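Local coordinates for protein serine racemase (PDB 4ECL) that belongs to the alanine racemase family, joining a TIM-barrel domain to a C-terminal domain rich in beta strands, at residues L13-H18 / L241-S246; Q202-L207 / G221-G226. All coordinates share one frame; numbering follows the deposited sequence.

Contact 1: residues L13-H18 / L241-S246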
loop_
_atom_site.group_PDB
_atom_site.type_symbol
_atom_site.label_atom_id
_atom_site.label_comp_id
_atom_site.label_asym_id
_atom_site.label_seq_id
_atom_site.Cartn_x
_atom_site.Cartn_y
_atom_site.Cartn_z
ATOM N N LEU A 13 6.753 -18.642 -11.362
ATOM C CA LEU A 13 8.186 -18.587 -11.642
ATOM C C LEU A 13 8.530 -19.073 -13.054
ATOM O O LEU A 13 9.479 -18.599 -13.670
ATOM C CB LEU A 13 8.969 -19.372 -10.587
ATOM C CG LEU A 13 9.021 -18.693 -9.222
ATOM C CD1 LEU A 13 9.992 -19.428 -8.319
ATOM C CD2 LEU A 13 9.389 -17.209 -9.327
ATOM N N ASN A 14 7.755 -20.018 -13.564
ATOM C CA ASN A 14 7.940 -20.463 -14.928
ATOM C C ASN A 14 7.699 -19.329 -15.899
ATOM O O ASN A 14 8.446 -19.161 -16.849
ATOM C CB ASN A 14 7.017 -21.637 -15.252
ATOM C CG ASN A 14 7.664 -22.966 -14.965
ATOM O OD1 ASN A 14 8.313 -23.553 -15.835
ATOM N ND2 ASN A 14 7.514 -23.443 -13.736
ATOM N N ASN A 15 6.657 -18.548 -15.648
ATOM C CA ASN A 15 6.347 -17.420 -16.503
ATOM C C ASN A 15 7.434 -16.348 -16.432
ATOM O O ASN A 15 7.759 -15.716 -17.438
ATOM C CB ASN A 15 4.998 -16.826 -16.122
ATOM C CG ASN A 15 3.858 -17.441 -16.891
ATOM O OD1 ASN A 15 4.051 -18.380 -17.673
ATOM N ND2 ASN A 15 2.653 -16.913 -16.679
ATOM N N LEU A 16 7.993 -16.155 -15.238
ATOM C CA LEU A 16 9.062 -15.180 -15.025
ATOM C C LEU A 16 10.315 -15.557 -15.812
ATOM O O LEU A 16 10.954 -14.701 -16.423
ATOM C CB LEU A 16 9.406 -15.074 -13.539
ATOM C CG LEU A 16 10.562 -14.151 -13.125
ATOM C CD1 LEU A 16 10.255 -12.691 -13.410
ATOM C CD2 LEU A 16 10.874 -14.340 -11.647
ATOM N N GLU A 17 10.658 -16.841 -15.767
ATOM C CA GLU A 17 11.796 -17.388 -16.494
ATOM C C GLU A 17 11.581 -17.249 -17.996
ATOM O O GLU A 17 12.517 -16.970 -18.744
ATOM C CB GLU A 17 11.975 -18.862 -16.126
ATOM C CG GLU A 17 13.222 -19.530 -16.683
ATOM C CD GLU A 17 13.290 -20.993 -16.285
ATOM O OE1 GLU A 17 12.251 -21.525 -15.846
ATOM O OE2 GLU A 17 14.371 -21.606 -16.390
ATOM N N HIS A 18 10.348 -17.473 -18.444
ATOM C CA HIS A 18 10.027 -17.287 -19.854
ATOM C C HIS A 18 10.276 -15.843 -20.244
ATOM O O HIS A 18 10.839 -15.565 -21.304
ATOM C CB HIS A 18 8.572 -17.661 -20.159
ATOM C CG HIS A 18 8.103 -17.195 -21.503
ATOM N ND1 HIS A 18 8.203 -17.973 -22.639
ATOM C CD2 HIS A 18 7.542 -16.025 -21.898
ATOM C CE1 HIS A 18 7.724 -17.304 -23.673
ATOM N NE2 HIS A 18 7.312 -16.123 -23.252
ATOM N N LEU A 241 5.270 -11.969 -23.741
ATOM C CA LEU A 241 5.488 -11.852 -22.300
ATOM C C LEU A 241 4.295 -12.429 -21.532
ATOM O O LEU A 241 3.138 -12.249 -21.928
ATOM C CB LEU A 241 5.727 -10.391 -21.921
ATOM C CG LEU A 241 6.942 -9.781 -22.617
ATOM C CD1 LEU A 241 6.968 -8.279 -22.429
ATOM C CD2 LEU A 241 8.221 -10.431 -22.095
ATOM N N ARG A 242 4.571 -13.142 -20.449
ATOM C CA ARG A 242 3.499 -13.830 -19.739
ATOM C C ARG A 242 3.382 -13.333 -18.291
ATOM O O ARG A 242 4.396 -13.151 -17.624
ATOM C CB ARG A 242 3.714 -15.340 -19.802
ATOM C CG ARG A 242 3.733 -15.870 -21.244
ATOM C CD ARG A 242 3.928 -17.370 -21.326
ATOM N NE ARG A 242 4.035 -17.802 -22.717
ATOM C CZ ARG A 242 4.652 -18.910 -23.113
ATOM N NH1 ARG A 242 5.234 -19.709 -22.226
ATOM N NH2 ARG A 242 4.699 -19.213 -24.404
ATOM N N PRO A 243 2.141 -13.119 -17.807
ATOM C CA PRO A 243 1.923 -12.542 -16.468
ATOM C C PRO A 243 2.467 -13.441 -15.361
ATOM O O PRO A 243 2.238 -14.657 -15.366
ATOM C CB PRO A 243 0.394 -12.447 -16.364
ATOM C CG PRO A 243 -0.131 -13.448 -17.353
ATOM C CD PRO A 243 0.872 -13.446 -18.480
ATOM N N VAL A 244 3.196 -12.836 -14.433
ATOM C CA VAL A 244 3.834 -13.569 -13.348
ATOM C C VAL A 244 2.963 -13.622 -12.084
ATOM O O VAL A 244 2.950 -14.631 -11.361
ATOM C CB VAL A 244 5.209 -12.946 -13.016
ATOM C CG1 VAL A 244 5.826 -13.592 -11.777
ATOM C CG2 VAL A 244 6.148 -13.070 -14.219
ATOM N N LEU A 245 2.231 -12.537 -11.824
ATOM C CA LEU A 245 1.499 -12.409 -10.564
ATOM C C LEU A 245 0.025 -12.776 -10.648
ATOM O O LEU A 245 -0.684 -12.345 -11.558
ATOM C CB LEU A 245 1.636 -10.980 -10.020
ATOM C CG LEU A 245 0.956 -10.618 -8.694
ATOM C CD1 LEU A 245 1.776 -9.567 -7.955
ATOM C CD2 LEU A 245 -0.475 -10.108 -8.921
ATOM N N SER A 246 -0.444 -13.542 -9.667
ATOM C CA SER A 246 -1.874 -13.697 -9.449
ATOM C C SER A 246 -2.238 -13.238 -8.050
ATOM O O SER A 246 -1.436 -13.377 -7.130
ATOM C CB SER A 246 -2.292 -15.158 -9.613
ATOM O OG SER A 246 -2.317 -15.502 -10.976
HETATM O O HOH W 1 5.472 -19.586 -19.555
#

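Contact 2: residues Q202-L207 / G221-G226. With SO4 (sulfate ion), chain G.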
loop_
_atom_site.group_PDB
_atom_site.type_symbol
_atom_site.label_atom_id
_atom_site.label_comp_id
_atom_site.label_asym_id
_atom_site.label_seq_id
_atom_site.Cartn_x
_atom_site.Cartn_y
_atom_site.Cartn_z
ATOM N N GLN A 202 17.699 2.579 -21.601
ATOM C CA GLN A 202 16.369 1.984 -21.758
ATOM C C GLN A 202 15.777 1.334 -20.516
ATOM O O GLN A 202 16.445 0.599 -19.771
ATOM C CB GLN A 202 16.374 0.939 -22.878
ATOM C CG GLN A 202 16.811 1.462 -24.229
ATOM C CD GLN A 202 17.558 0.419 -25.000
ATOM O OE1 GLN A 202 18.690 0.072 -24.650
ATOM N NE2 GLN A 202 16.918 -0.130 -26.031
ATOM N N SER A 203 14.495 1.601 -20.321
ATOM C CA SER A 203 13.680 0.780 -19.452
ATOM C C SER A 203 12.853 -0.126 -20.362
ATOM O O SER A 203 13.214 -0.288 -21.532
ATOM C CB SER A 203 12.809 1.659 -18.559
ATOM O OG SER A 203 13.625 2.372 -17.652
ATOM N N SER A 204 11.759 -0.708 -19.848
ATOM C CA SER A 204 10.945 -1.662 -20.628
ATOM C C SER A 204 10.525 -1.139 -22.001
ATOM O O SER A 204 10.722 -1.805 -23.009
ATOM C CB SER A 204 9.675 -2.100 -19.870
ATOM O OG SER A 204 9.969 -2.873 -18.712
ATOM N N TYR A 205 9.914 0.036 -22.047
ATOM C CA TYR A 205 9.451 0.556 -23.330
ATOM C C TYR A 205 10.604 1.059 -24.222
ATOM O O TYR A 205 10.448 1.208 -25.440
ATOM C CB TYR A 205 8.379 1.628 -23.122
ATOM C CG TYR A 205 7.047 1.047 -22.707
ATOM C CD1 TYR A 205 6.168 0.527 -23.653
ATOM C CD2 TYR A 205 6.672 1.005 -21.372
ATOM C CE1 TYR A 205 4.939 -0.017 -23.283
ATOM C CE2 TYR A 205 5.446 0.467 -20.987
ATOM C CZ TYR A 205 4.584 -0.044 -21.946
ATOM O OH TYR A 205 3.365 -0.578 -21.562
ATOM N N GLY A 206 11.757 1.305 -23.610
ATOM C CA GLY A 206 12.944 1.696 -24.359
ATOM C C GLY A 206 13.389 0.545 -25.240
ATOM O O GLY A 206 13.744 0.730 -26.412
ATOM N N LEU A 207 13.374 -0.651 -24.662
ATOM C CA LEU A 207 13.617 -1.882 -25.415
ATOM C C LEU A 207 12.530 -2.108 -26.462
ATOM O O LEU A 207 12.826 -2.323 -27.632
ATOM C CB LEU A 207 13.668 -3.091 -24.474
ATOM C CG LEU A 207 13.799 -4.449 -25.159
ATOM C CD1 LEU A 207 14.984 -4.470 -26.146
ATOM C CD2 LEU A 207 13.947 -5.535 -24.110
ATOM N N GLY A 221 11.564 -3.435 -15.991
ATOM C CA GLY A 221 10.612 -3.433 -14.896
ATOM C C GLY A 221 9.360 -4.193 -15.281
ATOM O O GLY A 221 9.335 -5.421 -15.211
ATOM N N VAL A 222 8.322 -3.475 -15.704
ATOM C CA VAL A 222 7.030 -4.104 -15.982
ATOM C C VAL A 222 7.102 -5.268 -16.973
ATOM O O VAL A 222 6.400 -6.261 -16.796
ATOM C CB VAL A 222 5.961 -3.088 -16.461
ATOM C CG1 VAL A 222 5.604 -2.127 -15.348
ATOM C CG2 VAL A 222 6.441 -2.332 -17.721
ATOM N N ALA A 223 7.949 -5.159 -17.999
ATOM C CA ALA A 223 8.051 -6.222 -18.996
ATOM C C ALA A 223 8.504 -7.521 -18.348
ATOM O O ALA A 223 8.036 -8.605 -18.710
ATOM C CB ALA A 223 9.009 -5.828 -20.142
ATOM N N LEU A 224 9.419 -7.415 -17.391
ATOM C CA LEU A 224 9.920 -8.597 -16.707
ATOM C C LEU A 224 8.775 -9.340 -16.009
ATOM O O LEU A 224 8.781 -10.572 -15.900
ATOM C CB LEU A 224 10.980 -8.187 -15.696
ATOM C CG LEU A 224 11.627 -9.284 -14.857
ATOM C CD1 LEU A 224 12.532 -10.117 -15.708
ATOM C CD2 LEU A 224 12.384 -8.698 -13.668
ATOM N N TYR A 225 7.779 -8.586 -15.565
ATOM C CA TYR A 225 6.663 -9.160 -14.816
ATOM C C TYR A 225 5.485 -9.530 -15.719
ATOM O O TYR A 225 4.440 -9.992 -15.256
ATOM C CB TYR A 225 6.250 -8.209 -13.685
ATOM C CG TYR A 225 7.412 -7.886 -12.770
ATOM C CD1 TYR A 225 7.984 -8.873 -11.974
ATOM C CD2 TYR A 225 7.956 -6.611 -12.721
ATOM C CE1 TYR A 225 9.054 -8.598 -11.140
ATOM C CE2 TYR A 225 9.029 -6.322 -11.887
ATOM C CZ TYR A 225 9.572 -7.323 -11.101
ATOM O OH TYR A 225 10.646 -7.055 -10.276
ATOM N N GLY A 226 5.663 -9.324 -17.016
ATOM C CA GLY A 226 4.728 -9.840 -18.002
ATOM C C GLY A 226 3.461 -9.024 -18.090
ATOM O O GLY A 226 2.414 -9.502 -18.534
HETATM S S SO4 G . 9.783 0.039 -16.311
HETATM O O1 SO4 G . 10.714 0.870 -15.538
HETATM O O2 SO4 G . 10.540 -0.980 -17.038
HETATM O O3 SO4 G . 8.858 -0.592 -15.373
HETATM O O4 SO4 G . 9.028 0.880 -17.233
#

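Contact 1: residues L13-H18 / L241-S246
Arg242 lays its guanidinium flat on the ring of His18: the planes are 10° apart and the centres 3.7 Å apart. The overlap is displaced, with Arg242 CZ above the rim of the imidazole, 3.5 Å from His18 CE1, while that carbon sits over the centre of the guanidinium. The two side chains cross at about a right angle, the arginine with its chain extended from CG to NE; its CD adds a CH-pi contact over the same imidazole, 4.1 Å from the His18 centroid. One turn back on helix 13-25, Asn15 meets the foot of the same arginine, its CG 3.6 Å from Arg242 CB. The Asn15 amide is held at both ends. ND2 gives a short bond of 2.6 Å to Pro243 O, which lies close to the plane of the Asn15 amide, whereas ND2 stands 32° out of the carbonyl plane; OD1 accepts from a water that in turn accepts from Arg242 NH1. This water lies in plane at the guanidinium edge. Toward the buried side, Val244 CG2 rests on the helix backbone, 3.7 Å from Leu16 CA. Helix 13-25 is thus joined to the loop leading into strand 245-257. Besides the direct Asn15 bond, face-to-face stacking lets Arg242 NH1 bond the water, Arg242 NH2 form a salt bridge with Asp240 and His18 NE2 bond the Asp240 carbonyl. The guanidinium would tend to disfavour a charged His18, an effect the Asp240 carboxylate probably moderates.

Contact 2: residues Q202-L207 / G221-G226
Ser204 and Ala223 form the tight part of this buried contact. Ser204 OG, set beside its own backbone N by a chi1 of -67°, takes a nearly straight bond from Ala223 N (3.1 Å, 165°), and Ala223 CB packs alongside at 3.4 Å from that oxygen. The same hydroxyl gives its proton to sulfate O2 at 2.6 Å, so it works as acceptor and donor at once. Two backbone amides join it on O2: Ser204 N, at the start of helix 204-209, and Gly221 N, 2.9 Å away. Val222 N holds the neighbouring oxygen O3 at 3.0 Å, and Tyr42 OH also bonds the ion. Amides that follow strands 198-200 and 217-220 therefore close on one anion, an arrangement consistent with the phosphate-binding site of TIM barrels, which in relatives of this family holds the phosphate of pyridoxal phosphate; the sulfate itself probably came from the crystallisation liquor. Gly221 has no side chain, and the ion lies close against its backbone. Packing is looser where Tyr205 reaches across: its CE2 comes only to 4.4 Å from Val222 CG2, and the methyl meets the ring obliquely. Tyr205 and Ser203 are also the partly exposed members of 202-207, and Ser203 OG stays 3.9 Å from sulfate O1, while Val222 CG1 lies against O3.

In the fold
From the N terminus, the chain runs through strand 7-11 of the C-terminal mixed sheet and enters helix 13-25, where the first half of contact 1 lies. It then builds most of the parallel barrel sheet before 202-207; strand 217-220 completes it and brings the chain round to 221-226, closing the short loop of contact 2. Only afterwards does 241-246 return to helix 13-25, so contact 1 closes a long loop with contact 2 nested inside it. The two meet where Val244 N probably bonds Tyr225 O and Leu16 CD1 packs on Leu224 O. Contact 2 joins the segments that follow strands 198-200 and 217-220; contact 1 ties helix 13-25 to the loop before strand 245-257.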